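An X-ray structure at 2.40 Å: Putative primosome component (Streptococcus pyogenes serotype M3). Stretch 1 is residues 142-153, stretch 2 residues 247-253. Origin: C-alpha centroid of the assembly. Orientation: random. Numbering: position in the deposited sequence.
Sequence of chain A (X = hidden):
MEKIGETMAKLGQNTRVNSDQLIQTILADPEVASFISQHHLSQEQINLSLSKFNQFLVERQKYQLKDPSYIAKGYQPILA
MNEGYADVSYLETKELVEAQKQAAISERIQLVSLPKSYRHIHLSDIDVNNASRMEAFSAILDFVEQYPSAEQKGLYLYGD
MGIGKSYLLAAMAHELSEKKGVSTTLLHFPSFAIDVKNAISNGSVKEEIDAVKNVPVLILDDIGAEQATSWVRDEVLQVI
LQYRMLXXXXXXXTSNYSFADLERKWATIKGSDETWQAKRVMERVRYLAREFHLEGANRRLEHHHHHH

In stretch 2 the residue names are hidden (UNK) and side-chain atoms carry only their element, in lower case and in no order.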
# COMPACT_ATOMS: atom_id res chain seq x y z
N ASP A 142 -13.43 -7.26 1.77
CA ASP A 142 -13.24 -8.66 1.43
C ASP A 142 -11.86 -9.10 1.86
O ASP A 142 -11.68 -10.22 2.35
CB ASP A 142 -13.37 -8.89 -0.08
CG ASP A 142 -14.80 -8.74 -0.57
OD1 ASP A 142 -15.74 -9.10 0.19
OD2 ASP A 142 -14.98 -8.29 -1.73
N PHE A 143 -10.88 -8.22 1.66
CA PHE A 143 -9.51 -8.54 2.02
C PHE A 143 -9.38 -8.81 3.51
O PHE A 143 -8.80 -9.81 3.91
CB PHE A 143 -8.56 -7.40 1.64
CG PHE A 143 -7.12 -7.75 1.83
CD1 PHE A 143 -6.39 -8.35 0.81
CD2 PHE A 143 -6.50 -7.54 3.07
CE1 PHE A 143 -5.07 -8.74 1.02
CE2 PHE A 143 -5.19 -7.92 3.29
CZ PHE A 143 -4.46 -8.53 2.26
N VAL A 144 -9.90 -7.90 4.32
CA VAL A 144 -9.83 -8.06 5.77
C VAL A 144 -10.57 -9.33 6.20
O VAL A 144 -10.06 -10.12 6.99
CB VAL A 144 -10.45 -6.85 6.49
CG1 VAL A 144 -10.58 -7.13 7.97
CG2 VAL A 144 -9.60 -5.62 6.26
N GLU A 145 -11.76 -9.52 5.67
CA GLU A 145 -12.59 -10.67 6.02
C GLU A 145 -11.96 -12.01 5.61
O GLU A 145 -12.03 -12.99 6.36
CB GLU A 145 -13.96 -10.49 5.36
CG GLU A 145 -15.09 -11.29 5.97
CD GLU A 145 -16.43 -11.04 5.29
OE1 GLU A 145 -17.42 -11.70 5.67
OE2 GLU A 145 -16.51 -10.19 4.37
N GLN A 146 -11.33 -12.04 4.44
CA GLN A 146 -10.70 -13.25 3.92
C GLN A 146 -9.23 -13.47 4.29
O GLN A 146 -8.63 -14.45 3.87
CB GLN A 146 -10.86 -13.28 2.40
CG GLN A 146 -12.31 -13.34 1.96
CD GLN A 146 -12.51 -12.93 0.51
OE1 GLN A 146 -13.65 -12.76 0.06
NE2 GLN A 146 -11.42 -12.77 -0.24
N TYR A 147 -8.65 -12.58 5.09
CA TYR A 147 -7.25 -12.73 5.48
C TYR A 147 -7.02 -13.75 6.59
O TYR A 147 -7.67 -13.70 7.64
CB TYR A 147 -6.67 -11.38 5.91
CG TYR A 147 -5.20 -11.44 6.25
CD1 TYR A 147 -4.78 -11.82 7.53
CD2 TYR A 147 -4.23 -11.20 5.28
CE1 TYR A 147 -3.43 -11.95 7.83
CE2 TYR A 147 -2.87 -11.33 5.56
CZ TYR A 147 -2.48 -11.71 6.84
OH TYR A 147 -1.14 -11.86 7.11
N PRO A 148 -6.09 -14.70 6.39
CA PRO A 148 -5.26 -14.84 5.19
C PRO A 148 -5.85 -15.83 4.19
O PRO A 148 -6.54 -16.78 4.57
CB PRO A 148 -3.94 -15.34 5.75
CG PRO A 148 -4.41 -16.28 6.83
CD PRO A 148 -5.53 -15.49 7.50
N SER A 149 -5.58 -15.60 2.91
CA SER A 149 -6.05 -16.47 1.84
C SER A 149 -4.86 -16.96 1.06
O SER A 149 -3.74 -16.48 1.26
CB SER A 149 -6.99 -15.73 0.90
OG SER A 149 -8.21 -15.42 1.54
N ALA A 150 -5.10 -17.92 0.18
CA ALA A 150 -4.04 -18.51 -0.63
C ALA A 150 -3.10 -17.48 -1.27
O ALA A 150 -2.04 -17.16 -0.72
CB ALA A 150 -4.66 -19.40 -1.71
N GLU A 151 -3.50 -16.97 -2.43
CA GLU A 151 -2.70 -15.99 -3.16
C GLU A 151 -3.37 -14.61 -3.10
O GLU A 151 -3.20 -13.79 -4.00
CB GLU A 151 -2.56 -16.42 -4.63
CG GLU A 151 -3.90 -16.51 -5.37
CD GLU A 151 -4.82 -17.60 -4.82
OE1 GLU A 151 -4.69 -18.77 -5.26
OE2 GLU A 151 -5.65 -17.29 -3.93
N GLN A 152 -4.13 -14.39 -2.03
CA GLN A 152 -4.84 -13.13 -1.81
C GLN A 152 -4.04 -11.96 -2.38
O GLN A 152 -2.90 -11.72 -1.99
CB GLN A 152 -5.07 -12.95 -0.31
CG GLN A 152 -5.89 -11.74 0.07
CD GLN A 152 -6.21 -11.70 1.56
OE1 GLN A 152 -5.33 -11.86 2.40
NE2 GLN A 152 -7.48 -11.47 1.88
N LYS A 153 -4.65 -11.24 -3.31
CA LYS A 153 -4.00 -10.10 -3.96
C LYS A 153 -4.32 -8.77 -3.30
O LYS A 153 -5.40 -8.60 -2.74
CB LYS A 153 -4.41 -10.04 -5.43
CG LYS A 153 -4.04 -11.28 -6.24
CD LYS A 153 -2.56 -11.61 -6.13
CE LYS A 153 -2.14 -12.60 -7.21
NZ LYS A 153 -3.11 -13.72 -7.33
N UNK A 247 7.18 -15.15 -1.68
CA UNK A 247 6.70 -15.38 -0.32
C UNK A 247 5.18 -15.26 -0.16
O UNK A 247 4.66 -15.45 0.93
o UNK A 247 9.80 -16.42 2.42
o UNK A 247 7.99 -15.38 3.13
c UNK A 247 8.83 -14.76 1.00
c UNK A 247 7.40 -14.40 0.63
c UNK A 247 8.88 -15.59 2.27
N UNK A 248 4.48 -14.93 -1.25
CA UNK A 248 3.03 -14.78 -1.20
C UNK A 248 2.60 -13.82 -0.10
O UNK A 248 1.79 -14.16 0.76
o UNK A 248 1.61 -19.17 -2.78
c UNK A 248 2.72 -17.18 -2.05
c UNK A 248 2.08 -18.55 -1.80
o UNK A 248 2.07 -19.01 -0.64
c UNK A 248 2.35 -16.14 -1.00
N UNK A 249 3.15 -12.61 -0.12
CA UNK A 249 2.82 -11.60 0.87
C UNK A 249 2.03 -10.47 0.17
O UNK A 249 2.53 -9.83 -0.76
c UNK A 249 6.24 -11.44 2.78
c UNK A 249 4.17 -12.58 3.55
c UNK A 249 4.94 -12.09 2.34
c UNK A 249 4.10 -11.08 1.53
N UNK A 250 0.79 -10.22 0.62
CA UNK A 250 -0.11 -9.19 0.08
C UNK A 250 0.59 -7.83 0.00
O UNK A 250 1.15 -7.36 0.99
c UNK A 250 -1.26 -9.17 1.07
c UNK A 250 0.20 -10.84 1.82
c UNK A 250 -1.26 -10.58 1.62
N UNK A 251 0.52 -7.20 -1.16
CA UNK A 251 1.17 -5.91 -1.36
C UNK A 251 0.21 -4.95 -2.03
O UNK A 251 -0.40 -5.28 -3.05
o UNK A 251 3.21 -7.15 -1.66
c UNK A 251 2.41 -6.11 -2.24
c UNK A 251 3.22 -4.83 -2.34
N UNK A 252 0.07 -3.76 -1.46
CA UNK A 252 -0.82 -2.75 -2.01
C UNK A 252 -0.02 -1.55 -2.51
O UNK A 252 1.15 -1.41 -2.20
c UNK A 252 -4.41 -5.34 0.61
c UNK A 252 -1.81 -2.27 -0.94
c UNK A 252 -3.03 -5.41 0.82
c UNK A 252 -4.93 -4.27 -0.11
c UNK A 252 -2.71 -3.34 -0.40
c UNK A 252 -4.08 -3.28 -0.61
c UNK A 252 -2.19 -4.42 0.32
N UNK A 253 -0.66 -0.69 -3.30
CA UNK A 253 -0.02 0.50 -3.84
C UNK A 253 -1.05 1.60 -4.02
O UNK A 253 -2.25 1.33 -4.09
c UNK A 253 3.61 -2.05 -5.56
c UNK A 253 1.59 -3.39 -5.66
c UNK A 253 0.59 0.26 -5.23
c UNK A 253 2.99 -3.30 -5.70
c UNK A 253 0.82 -2.23 -5.48
c UNK A 253 2.82 -0.90 -5.38
c UNK A 253 1.42 -0.98 -5.35

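Position 247 carries three side-chain carbons in an unbranched run, and the third holds two oxygens. That is a carboxylate on a two-methylene arm. The side chain is exposed and does not reach stretch 1. The residue is Glu-247.

Position 248 has the same set of atoms: three carbons, the last with two oxygens. Its phi is positive, at 53°, and it is the first residue to leave the preceding helix, in a Schellman motif. Its CA-to-CB bond points toward stretch 1, and the terminal carbon lies 4.5 Å from Ala-150 O. The residue is Glu-248. The atom near Ala-150 O is CD, and no hydrogen bond forms there.

Position 249 has four carbons and no heteroatom, forked at the second. Its CA-to-CB bond points away from stretch 1, and no atom comes within contact range. The residue is Leu-249.

Position 250 has three carbons that close a ring onto the backbone N. The residue is buried, and its CA-to-CB bond points toward stretch 1. Its CB lies 3.5 Å from Phe-143 CZ, at the edge of that aromatic ring. The residue is Pro-250. Its CG lies 4.3 Å from Tyr-147 CE2 and 4.1 Å from Gln-152 O.

Position 251 has one carbon carrying one oxygen and one carbon. It begins the strand, and its CA-to-CB bond points away from stretch 1. The side-chain oxygen donates a hydrogen bond of 2.9 Å to the backbone O of Leu-249. The residue is Thr-251, and the donor is OG1.

Position 252 has one carbon followed by a ring of six carbons. Its CA-to-CB bond runs sideways, but chi1 of -62° (m) brings the ring nearer to Phe-143. The residue is Phe-252. Its CZ lies 3.5 Å from Phe-143 CE1, over one face of the Phe-143 ring.

Position 253 also has one carbon and a six-carbon ring without oxygen. Its side chain is out of reach of stretch 1. The residue is Phe-253.

The contact is small, with 284 Å² buried in total, and no hydrogen bond crosses it. Pro-250 is the center of the contact, touching Phe-143, Tyr-147 and Gln-152. Phe-252 directs an edge at one face of the Phe-143 ring, with planes at 80° and centroids 4.8 Å apart, while Pro-250 packs at the edge of that ring. Within stretch 1, Gln-152 NE2 makes a weak 2.9 Å hydrogen bond to Phe-143 O. The two stretches therefore meet mainly through apolar packing, with polar groups near its margin.

Stretch 2, residues 247-253: EELPTFF
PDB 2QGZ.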